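Local coordinates for protein RRNA methyltransferase (Streptomyces viridochromogenes, PDB 1O9G) that methylates a guanine of 23S ribosomal RNA at N1 with S-adenosylmethionine as methyl donor and thereby confers resistance to the antibiotic avilamycin, at residues A[60-65]-A[94-99]; A[107-112]-A[133-138]; A[114-119]-A[123-128]; A[227-232]-A[236-241]. The protein carries 3 engineered substitutions. All blocks are in the same frame, centred on the assembly; numbering follows the deposited sequence.

Contact 1: A[60-65]-A[94-99]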
# COMPACT_ATOMS: atom_id res chain seq x y z
N CYS A 60 -6.37 3.23 2.12
CA CYS A 60 -5.47 3.41 1.00
C CYS A 60 -5.07 4.85 0.69
O CYS A 60 -4.09 5.06 -0.02
CB CYS A 60 -6.05 2.76 -0.26
SG CYS A 60 -7.54 3.52 -0.92
N GLY A 61 -5.82 5.84 1.19
CA GLY A 61 -5.52 7.22 0.90
C GLY A 61 -5.48 7.45 -0.58
O GLY A 61 -6.39 7.06 -1.29
N SER A 62 -4.40 8.08 -1.03
CA SER A 62 -4.19 8.40 -2.44
C SER A 62 -3.90 7.20 -3.31
O SER A 62 -3.81 7.32 -4.53
CB SER A 62 -2.99 9.35 -2.56
OG SER A 62 -1.76 8.67 -2.31
N GLY A 63 -3.68 6.03 -2.69
CA GLY A 63 -3.37 4.82 -3.42
C GLY A 63 -1.93 4.74 -3.92
O GLY A 63 -1.59 3.76 -4.61
N TYR A 64 -1.10 5.72 -3.58
CA TYR A 64 0.27 5.73 -4.05
C TYR A 64 0.99 4.50 -3.51
O TYR A 64 1.73 3.83 -4.25
CB TYR A 64 0.96 7.03 -3.60
CG TYR A 64 2.42 7.02 -3.89
CD1 TYR A 64 2.88 7.34 -5.16
CD2 TYR A 64 3.34 6.70 -2.91
CE1 TYR A 64 4.24 7.28 -5.46
CE2 TYR A 64 4.70 6.67 -3.18
CZ TYR A 64 5.15 6.97 -4.45
OH TYR A 64 6.48 6.92 -4.76
N LEU A 65 0.86 4.23 -2.22
CA LEU A 65 1.56 3.14 -1.59
C LEU A 65 1.23 1.79 -2.24
O LEU A 65 2.11 1.01 -2.60
CB LEU A 65 1.33 3.11 -0.08
CG LEU A 65 1.91 1.96 0.72
CD1 LEU A 65 3.42 1.79 0.50
CD2 LEU A 65 1.61 2.19 2.21
N ALA A 94 -8.04 5.84 -7.44
CA ALA A 94 -8.50 5.18 -8.64
C ALA A 94 -7.58 5.52 -9.82
O ALA A 94 -7.31 4.67 -10.64
CB ALA A 94 -9.92 5.55 -8.94
N LYS A 95 -7.14 6.78 -9.93
CA LYS A 95 -6.18 7.16 -10.97
C LYS A 95 -4.88 6.40 -10.81
O LYS A 95 -4.28 5.97 -11.79
CB LYS A 95 -5.90 8.68 -10.98
CG LYS A 95 -7.05 9.52 -11.45
CD LYS A 95 -6.63 10.99 -11.55
CE LYS A 95 -5.90 11.31 -12.85
NZ LYS A 95 -5.95 12.76 -13.15
N ASN A 96 -4.43 6.22 -9.58
CA ASN A 96 -3.21 5.45 -9.36
C ASN A 96 -3.41 3.99 -9.72
O ASN A 96 -2.58 3.40 -10.40
CB ASN A 96 -2.64 5.63 -7.95
CG ASN A 96 -1.79 6.86 -7.80
OD1 ASN A 96 -1.02 7.16 -8.71
ND2 ASN A 96 -1.87 7.57 -6.66
N LEU A 97 -4.52 3.40 -9.29
CA LEU A 97 -4.76 1.99 -9.61
C LEU A 97 -4.93 1.73 -11.11
O LEU A 97 -4.68 0.63 -11.58
CB LEU A 97 -5.95 1.40 -8.87
CG LEU A 97 -5.75 1.20 -7.40
CD1 LEU A 97 -6.99 0.47 -6.89
CD2 LEU A 97 -4.54 0.45 -7.00
N ALA A 98 -5.38 2.73 -11.84
CA ALA A 98 -5.46 2.63 -13.29
C ALA A 98 -4.08 2.30 -13.90
O ALA A 98 -4.00 1.73 -14.97
CB ALA A 98 -6.05 3.88 -13.90
N LEU A 99 -3.01 2.71 -13.23
CA LEU A 99 -1.65 2.44 -13.67
C LEU A 99 -1.19 1.00 -13.51
O LEU A 99 -0.09 0.66 -13.92
CB LEU A 99 -0.67 3.37 -12.93
CG LEU A 99 -0.97 4.87 -13.09
CD1 LEU A 99 -0.08 5.63 -12.16
CD2 LEU A 99 -0.79 5.32 -14.52
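N96 meets S62 through a single hydrogen bond: ND2 donates to the backbone O of S62 over 2.9 Å, with an N-H...O angle of 163°. The acceptor sits almost in the amide plane of N96, while the nitrogen arrives from above the carbonyl plane of S62. OD1 of the same side chain accepts from the backbone N of H23, so both ends of this buried amide are engaged and its rotation is fixed. Local hydrogen bonds shape the accepting loop. G63 N reaches C60 O at 2.9 Å and closes a type II' turn, with G61 at positive phi (56°); Y64 N donates to S62 OG at 3.3 Å, an ST turn just where G63 takes the N-cap position of helix 64-72. The segment is the glycine-rich loop after strand 53-57 of a Rossmann-like methyltransferase fold, the loop that in such enzymes usually lies against S-adenosylmethionine. G61 N is held by D84, in strand 77-84. Packing across the contact is slight, with N96 ND2 4.2 Å from Y64 CB. The Y64 side chain starts away from segment 94-99; it touches C18 and L22, and its OH bonds to L16 O.

Contact 2: A[107-112]-A[133-138]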
# COMPACT_ATOMS: atom_id res chain seq x y z
N ALA A 107 -1.94 5.36 -21.31
CA ALA A 107 -2.72 6.59 -21.22
C ALA A 107 -1.94 7.68 -20.48
O ALA A 107 -1.91 8.83 -20.91
CB ALA A 107 -4.05 6.35 -20.56
N ARG A 108 -1.27 7.33 -19.40
CA ARG A 108 -0.47 8.29 -18.65
C ARG A 108 0.72 8.77 -19.45
O ARG A 108 1.05 9.97 -19.41
CB ARG A 108 -0.06 7.67 -17.31
CG ARG A 108 0.73 8.57 -16.37
CD ARG A 108 0.08 9.85 -16.01
NE ARG A 108 0.64 10.39 -14.77
CZ ARG A 108 0.42 11.60 -14.30
NH1 ARG A 108 -0.32 12.47 -14.95
NH2 ARG A 108 0.96 11.93 -13.15
N GLU A 109 1.37 7.86 -20.15
CA GLU A 109 2.51 8.22 -21.00
C GLU A 109 2.05 9.22 -22.06
O GLU A 109 2.74 10.20 -22.33
CB GLU A 109 3.12 6.99 -21.71
CG GLU A 109 4.32 7.30 -22.57
CD GLU A 109 4.87 6.10 -23.32
OE1 GLU A 109 4.45 4.97 -23.03
OE2 GLU A 109 5.73 6.32 -24.20
N LEU A 110 0.89 8.97 -22.66
CA LEU A 110 0.37 9.83 -23.71
C LEU A 110 0.07 11.20 -23.13
O LEU A 110 0.37 12.21 -23.77
CB LEU A 110 -0.88 9.24 -24.37
CG LEU A 110 -1.58 10.03 -25.46
CD1 LEU A 110 -0.63 10.37 -26.60
CD2 LEU A 110 -2.76 9.19 -25.94
N GLU A 111 -0.53 11.26 -21.96
CA GLU A 111 -0.82 12.53 -21.29
C GLU A 111 0.45 13.35 -21.11
O GLU A 111 0.47 14.55 -21.39
CB GLU A 111 -1.49 12.32 -19.93
CG GLU A 111 -1.73 13.60 -19.16
CD GLU A 111 -2.45 13.41 -17.83
OE1 GLU A 111 -2.13 12.45 -17.08
OE2 GLU A 111 -3.35 14.21 -17.52
N ARG A 112 1.51 12.70 -20.63
CA ARG A 112 2.80 13.34 -20.40
C ARG A 112 3.41 13.83 -21.72
O ARG A 112 3.98 14.92 -21.78
CB ARG A 112 3.76 12.42 -19.68
CG ARG A 112 3.43 12.19 -18.22
CD ARG A 112 3.28 13.46 -17.45
NE ARG A 112 3.41 13.33 -16.01
CZ ARG A 112 3.06 14.28 -15.16
NH1 ARG A 112 2.48 15.39 -15.58
NH2 ARG A 112 3.27 14.12 -13.86
N ARG A 133 8.86 2.70 -19.32
CA ARG A 133 9.65 1.67 -18.63
C ARG A 133 8.79 0.86 -17.65
O ARG A 133 8.91 -0.39 -17.59
CB ARG A 133 10.85 2.25 -17.91
CG ARG A 133 11.97 2.76 -18.82
CD ARG A 133 13.20 3.10 -18.06
NE ARG A 133 13.00 4.30 -17.24
CZ ARG A 133 13.26 5.54 -17.62
NH1 ARG A 133 13.81 5.82 -18.79
NH2 ARG A 133 13.00 6.54 -16.80
N LEU A 134 7.92 1.53 -16.93
CA LEU A 134 7.04 0.84 -15.98
C LEU A 134 6.12 -0.11 -16.73
O LEU A 134 5.84 -1.19 -16.24
CB LEU A 134 6.23 1.84 -15.11
CG LEU A 134 7.04 2.62 -14.08
CD1 LEU A 134 6.13 3.71 -13.47
CD2 LEU A 134 7.59 1.69 -13.02
N ARG A 135 5.58 0.32 -17.87
CA ARG A 135 4.74 -0.54 -18.71
C ARG A 135 5.49 -1.76 -19.20
O ARG A 135 4.96 -2.86 -19.17
CB ARG A 135 4.13 0.21 -19.88
CG ARG A 135 3.25 -0.64 -20.78
CD ARG A 135 2.55 0.08 -21.92
NE ARG A 135 3.38 1.11 -22.53
CZ ARG A 135 4.40 0.90 -23.33
NH1 ARG A 135 4.73 -0.33 -23.71
NH2 ARG A 135 5.07 1.95 -23.80
N GLU A 136 6.72 -1.58 -19.65
CA GLU A 136 7.53 -2.69 -20.13
C GLU A 136 7.79 -3.71 -19.02
O GLU A 136 7.68 -4.91 -19.26
CB GLU A 136 8.83 -2.20 -20.79
CG GLU A 136 8.57 -1.37 -22.04
CD GLU A 136 9.80 -0.65 -22.57
OE1 GLU A 136 10.81 -0.52 -21.83
OE2 GLU A 136 9.74 -0.21 -23.74
N ARG A 137 8.11 -3.25 -17.82
CA ARG A 137 8.29 -4.14 -16.67
C ARG A 137 6.97 -4.84 -16.29
O ARG A 137 6.97 -6.05 -16.09
CB ARG A 137 8.91 -3.40 -15.46
CG ARG A 137 10.38 -3.09 -15.65
CD ARG A 137 11.14 -2.61 -14.41
NE ARG A 137 10.79 -1.26 -13.95
CZ ARG A 137 11.33 -0.13 -14.40
NH1 ARG A 137 12.24 -0.13 -15.37
NH2 ARG A 137 10.96 1.04 -13.88
N LEU A 138 5.87 -4.11 -16.28
CA LEU A 138 4.59 -4.67 -15.92
C LEU A 138 4.20 -5.80 -16.88
O LEU A 138 3.77 -6.87 -16.47
CB LEU A 138 3.50 -3.60 -15.87
CG LEU A 138 2.04 -4.02 -15.59
CD1 LEU A 138 1.94 -4.59 -14.19
CD2 LEU A 138 1.11 -2.87 -15.75
O HOH W 1 3.44 3.47 -21.05
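E109 and R135 both start toward the opposite helix, and with CG trans to the main-chain nitrogen (chi1 -178° in E109) the chains carry on across the gap. E109 stays extended out to its carboxylate. R135 instead bends at chi3 (38°), and this bend helps to bring the guanidinium edge to the glutamate; the two side chains cross at roughly a right angle, yet their flat ends are nearly coplanar. NH2 of R135 donates to OE1 of E109 at 3.2 Å, a rather long salt bridge whose N-H...O angle is almost straight (173°) and which uses the syn lone pair. A water completes a small ring beside it: it accepts from R135 NE at 2.8 Å and donates to E109 OE1 at 2.7 Å. The contact lies at the surface, in the antiparallel hairpin of helices 102-119 and 122-140, an excursion between strands 77-84 and 147-151. The R135 side chain also touches L105 and T106. Elsewhere on helix 102-119, R108 NH1 bonds to E111 OE1 at 2.8 Å, approaching from above the carboxylate plane. NE of R112 lies over one face of the R108 guanidinium, 3.8 Å above its plane, while hydrogen bonds to V21 O and V20 O hold R108 and R112 respectively. E109 OE2 has its own partner, R113 NH2. With OE1 taking two donors and OE2 a second arginine, the E109 carboxylate is probably kept ionised, and the water carries part of the link between the helices.

Contact 3: A[114-119]-A[123-128]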
# COMPACT_ATOMS: atom_id res chain seq x y z
N GLU A 114 1.75 14.67 -24.42
CA GLU A 114 0.96 15.81 -24.84
C GLU A 114 1.37 17.07 -24.05
O GLU A 114 1.47 18.15 -24.61
CB GLU A 114 -0.54 15.53 -24.73
CG GLU A 114 -1.04 14.51 -25.74
CD GLU A 114 -2.48 14.07 -25.51
OE1 GLU A 114 -2.92 13.98 -24.33
OE2 GLU A 114 -3.18 13.80 -26.51
N GLN A 115 1.60 16.93 -22.75
CA GLN A 115 2.05 18.03 -21.92
C GLN A 115 3.42 18.54 -22.36
O GLN A 115 3.68 19.74 -22.33
CB GLN A 115 2.07 17.61 -20.44
CG GLN A 115 0.69 17.48 -19.83
CD GLN A 115 0.72 16.86 -18.45
OE1 GLN A 115 1.50 15.97 -18.21
NE2 GLN A 115 -0.11 17.37 -17.55
N SER A 116 4.31 17.63 -22.76
CA SER A 116 5.59 18.00 -23.35
C SER A 116 5.38 18.88 -24.54
O SER A 116 6.02 19.93 -24.66
CB SER A 116 6.39 16.77 -23.78
OG SER A 116 7.50 17.11 -24.57
N GLU A 117 4.53 18.48 -25.46
CA GLU A 117 4.35 19.23 -26.67
C GLU A 117 3.79 20.59 -26.37
O GLU A 117 4.19 21.58 -26.98
CB GLU A 117 3.48 18.50 -27.69
CG GLU A 117 4.08 17.22 -28.23
CD GLU A 117 5.50 17.35 -28.80
OE1 GLU A 117 5.96 18.46 -29.18
OE2 GLU A 117 6.16 16.28 -28.86
N ARG A 118 2.90 20.67 -25.40
CA ARG A 118 2.25 21.90 -25.10
C ARG A 118 3.18 22.86 -24.35
O ARG A 118 3.29 24.04 -24.71
CB ARG A 118 1.00 21.67 -24.31
CG ARG A 118 0.34 22.92 -23.91
CD ARG A 118 -1.00 22.70 -23.31
NE ARG A 118 -1.52 23.96 -22.80
CZ ARG A 118 -2.50 24.07 -21.92
NH1 ARG A 118 -3.12 22.99 -21.45
NH2 ARG A 118 -2.89 25.27 -21.52
N PHE A 119 3.87 22.37 -23.32
CA PHE A 119 4.62 23.21 -22.38
C PHE A 119 6.14 23.24 -22.61
O PHE A 119 6.78 24.19 -22.23
CB PHE A 119 4.35 22.79 -20.93
CG PHE A 119 2.90 22.84 -20.54
CD1 PHE A 119 2.18 24.02 -20.67
CD2 PHE A 119 2.26 21.71 -20.05
CE1 PHE A 119 0.85 24.07 -20.29
CE2 PHE A 119 0.94 21.76 -19.68
CZ PHE A 119 0.24 22.94 -19.82
N SER A 123 10.84 17.84 -17.81
CA SER A 123 10.32 16.87 -16.87
C SER A 123 9.16 16.05 -17.44
O SER A 123 8.95 14.96 -17.00
CB SER A 123 9.85 17.52 -15.58
OG SER A 123 8.88 18.49 -15.85
N TYR A 124 8.39 16.59 -18.38
CA TYR A 124 7.24 15.86 -18.91
C TYR A 124 7.74 14.67 -19.73
O TYR A 124 7.12 13.60 -19.72
CB TYR A 124 6.32 16.74 -19.76
CG TYR A 124 5.61 17.80 -18.97
CD1 TYR A 124 4.66 17.46 -18.03
CD2 TYR A 124 5.89 19.12 -19.16
CE1 TYR A 124 3.99 18.42 -17.31
CE2 TYR A 124 5.25 20.12 -18.42
CZ TYR A 124 4.30 19.75 -17.50
OH TYR A 124 3.67 20.76 -16.81
N LEU A 125 8.85 14.86 -20.46
CA LEU A 125 9.44 13.75 -21.22
C LEU A 125 10.18 12.75 -20.32
O LEU A 125 10.20 11.57 -20.64
CB LEU A 125 10.37 14.28 -22.31
CG LEU A 125 9.69 14.85 -23.54
CD1 LEU A 125 10.76 15.28 -24.54
CD2 LEU A 125 8.70 13.86 -24.20
N GLU A 126 10.76 13.21 -19.23
CA GLU A 126 11.32 12.34 -18.19
C GLU A 126 10.19 11.44 -17.66
O GLU A 126 10.37 10.23 -17.50
CB GLU A 126 11.97 13.15 -17.06
CG GLU A 126 13.31 13.81 -17.40
CD GLU A 126 13.91 14.64 -16.25
OE1 GLU A 126 13.34 15.69 -15.87
OE2 GLU A 126 14.97 14.27 -15.73
N ALA A 127 9.00 12.01 -17.46
CA ALA A 127 7.88 11.25 -16.94
C ALA A 127 7.32 10.28 -17.99
O ALA A 127 6.92 9.17 -17.66
CB ALA A 127 6.79 12.17 -16.44
N ALA A 128 7.23 10.71 -19.25
CA ALA A 128 6.72 9.83 -20.30
C ALA A 128 7.60 8.60 -20.42
O ALA A 128 7.07 7.51 -20.51
CB ALA A 128 6.62 10.57 -21.63
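The Y124 ring takes Q115 CB over one face, a CH-pi contact with CB 3.8 Å from the ring centroid, set off toward the rim. At its hydroxyl end it meets the F119 ring obliquely, the centroids 5.7 Å apart and the planes at 34°. A face of the F119 ring is in turn lined by CG of its neighbour R118. These residues sit at the turn end of a helical hairpin, in helices 102-119 and 122-140, whose segments 114-119 and 123-128 run antiparallel at 167°, axes approaching to 8.4 Å. Y124 CG stands opposite the carbonyl carbon across the CA-CB bond (chi1 -67°), which lays the ring against segment 114-119, with Q115 and F119 on the same side of its plane. The Q115 side chain crosses the ring about perpendicularly, its OE1 3.5 Å from Y124 CD1; that oxygen is hydrogen-bonded to NH1 of R112, one turn back, which settles where the amide lies. F119 CD2 approaches Y124 CE2 at 3.8 Å. No hydrogen bond joins the two segments. At the base of the side chain, Y124 CB rests 3.7 Å from S116 N, and nearby the S116 hydroxyl is pressed against leucine, OG lying 3.3 Å from CG of L125.

Contact 4: A[227-232]-A[236-241]. Engineered in segment 236-241: M239 (natural residue Leu).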
# COMPACT_ATOMS: atom_id res chain seq x y z
N LEU A 227 4.62 -9.96 15.59
CA LEU A 227 5.55 -10.83 14.88
C LEU A 227 6.91 -10.16 14.74
O LEU A 227 7.93 -10.80 14.89
CB LEU A 227 5.05 -11.19 13.47
CG LEU A 227 3.74 -11.93 13.31
CD1 LEU A 227 3.35 -11.97 11.84
CD2 LEU A 227 3.82 -13.32 13.87
N GLU A 228 6.88 -8.87 14.43
CA GLU A 228 8.06 -8.09 14.05
C GLU A 228 7.77 -6.57 14.11
O GLU A 228 6.64 -6.13 13.87
CB GLU A 228 8.47 -8.46 12.62
CG GLU A 228 9.92 -8.16 12.28
CD GLU A 228 10.32 -8.64 10.90
OE1 GLU A 228 9.99 -9.77 10.51
OE2 GLU A 228 11.01 -7.89 10.20
N ARG A 229 8.81 -5.80 14.42
CA ARG A 229 8.79 -4.35 14.42
C ARG A 229 10.00 -3.80 13.68
O ARG A 229 11.03 -4.45 13.60
CB ARG A 229 8.83 -3.83 15.84
CG ARG A 229 7.57 -4.00 16.61
CD ARG A 229 7.73 -3.49 18.01
NE ARG A 229 6.55 -3.75 18.82
CZ ARG A 229 5.42 -3.05 18.76
NH1 ARG A 229 5.30 -2.03 17.93
NH2 ARG A 229 4.41 -3.39 19.54
N LEU A 230 9.85 -2.62 13.10
CA LEU A 230 10.98 -1.86 12.60
C LEU A 230 10.82 -0.36 12.84
O LEU A 230 9.71 0.14 13.03
CB LEU A 230 11.30 -2.21 11.13
CG LEU A 230 10.40 -1.67 10.03
CD1 LEU A 230 10.41 -0.14 9.93
CD2 LEU A 230 10.83 -2.23 8.68
N LYS A 231 11.96 0.33 12.86
CA LYS A 231 12.06 1.78 12.98
C LYS A 231 13.04 2.26 11.94
O LYS A 231 14.21 1.86 11.95
CB LYS A 231 12.60 2.15 14.36
CG LYS A 231 11.70 1.73 15.52
CD LYS A 231 12.43 1.84 16.86
CE LYS A 231 12.59 3.31 17.28
NZ LYS A 231 13.62 3.50 18.35
N ILE A 232 12.57 3.08 11.00
CA ILE A 232 13.43 3.69 9.99
C ILE A 232 13.07 5.16 9.91
O ILE A 232 11.92 5.50 9.65
CB ILE A 232 13.22 3.02 8.61
CG1 ILE A 232 13.53 1.51 8.69
CG2 ILE A 232 14.06 3.70 7.54
CD1 ILE A 232 14.98 1.16 8.78
N SER A 236 7.78 4.04 12.18
CA SER A 236 7.87 2.67 12.63
C SER A 236 6.79 1.82 11.95
O SER A 236 5.85 2.34 11.38
CB SER A 236 7.75 2.55 14.15
OG SER A 236 6.47 2.94 14.59
N ALA A 237 6.98 0.52 11.99
CA ALA A 237 5.99 -0.43 11.52
C ALA A 237 5.90 -1.58 12.50
O ALA A 237 6.84 -1.85 13.23
CB ALA A 237 6.34 -0.92 10.15
N VAL A 238 4.75 -2.24 12.49
CA VAL A 238 4.53 -3.44 13.28
C VAL A 238 3.72 -4.40 12.40
O VAL A 238 2.91 -3.97 11.60
CB VAL A 238 3.82 -3.13 14.62
CG1 VAL A 238 2.42 -2.60 14.41
CG2 VAL A 238 3.84 -4.36 15.51
N MSE A 239 4.01 -5.69 12.57
CA MSE A 239 3.27 -6.73 11.87
C MSE A 239 2.71 -7.72 12.87
O MSE A 239 3.39 -8.09 13.79
CB MSE A 239 4.20 -7.51 10.95
CG MSE A 239 4.94 -6.70 9.93
SE MSE A 239 6.09 -7.82 8.86
CE MSE A 239 6.32 -9.35 10.09
N VAL A 240 1.48 -8.13 12.62
CA VAL A 240 0.82 -9.14 13.42
C VAL A 240 0.14 -10.17 12.52
O VAL A 240 -0.18 -9.92 11.39
CB VAL A 240 -0.27 -8.51 14.38
CG1 VAL A 240 0.36 -7.56 15.38
CG2 VAL A 240 -1.35 -7.88 13.63
N ARG A 241 -0.09 -11.34 13.08
CA ARG A 241 -0.80 -12.38 12.38
C ARG A 241 -2.28 -12.32 12.73
O ARG A 241 -2.62 -12.19 13.89
CB ARG A 241 -0.24 -13.73 12.80
CG ARG A 241 -0.97 -14.88 12.16
CD ARG A 241 -0.16 -16.12 11.93
NE ARG A 241 1.07 -15.87 11.20
CZ ARG A 241 2.30 -15.95 11.70
NH1 ARG A 241 2.49 -16.22 13.00
NH2 ARG A 241 3.35 -15.76 10.89
O HOH W 2 6.52 -0.38 15.86
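L230 and A237 exchange two backbone hydrogen bonds, L230 N to A237 O at 3.1 Å and A237 N to L230 O at 2.9 Å, between antiparallel strands whose axes approach to 4.7 Å. E228 and M239 form the next hydrogen-bonded pair, but with a change: M239 N donates to E228 O, while M239 O takes L227 N at 2.9 Å in a bent bond (136°), L227 having a helix-like backbone. R229 with V238 and K231 with S236 are the non-hydrogen-bonded pairs, supplemented by CA-H...O contacts. This hairpin closes one side of the mixed sheet, in the strand order 3-2-1-4-5-7-6 of Rossmann-like methyltransferases: 236-241 lies against strand 209-214, and 228-232 is the edge strand here. On the face toward helix 33-45, E228 and M239 run side by side, and CE of M239, an engineered selenomethionine, is 3.4 Å from E228 CB. The carboxylate of E228 is bound by R5, R42 and R46. L230 CG touches A237 CB at 4.1 Å. On the other face V238 CG2 lies over the flat side of the R229 guanidinium, 3.7 Å from NH1. At that guanidinium's edge a water accepts from R229 NH1 and donates to A237 O; the same NH1 reaches I219 O. Past the last bridged pair, L227 crosses R241 about perpendicularly, CD2 over a guanidinium face and 3.3 Å from NH1, while R241 NH2 bonds to R46 O.

Contact 1 comes first along the chain, then contact 3 nested within the loop closed by contact 2, and last contact 4. Contacts 2 and 3 share helices 102-119 and 122-140, their centres 13 Å apart, one nearer the base of the hairpin and one near its turn; E109 and R112 pack on segment 123-128. Contact 1 lies about 15 Å from contact 2, centre to centre; L99, just after helix 87-98, touches R108 and L138 of the hairpin. Contact 4 edges the sheet on the opposite side of the chain's centre, about 40 Å from contact 3 between centres. The helical hairpin thus projects from a Rossmann-like methyltransferase core that contacts 1 and 4 belong to.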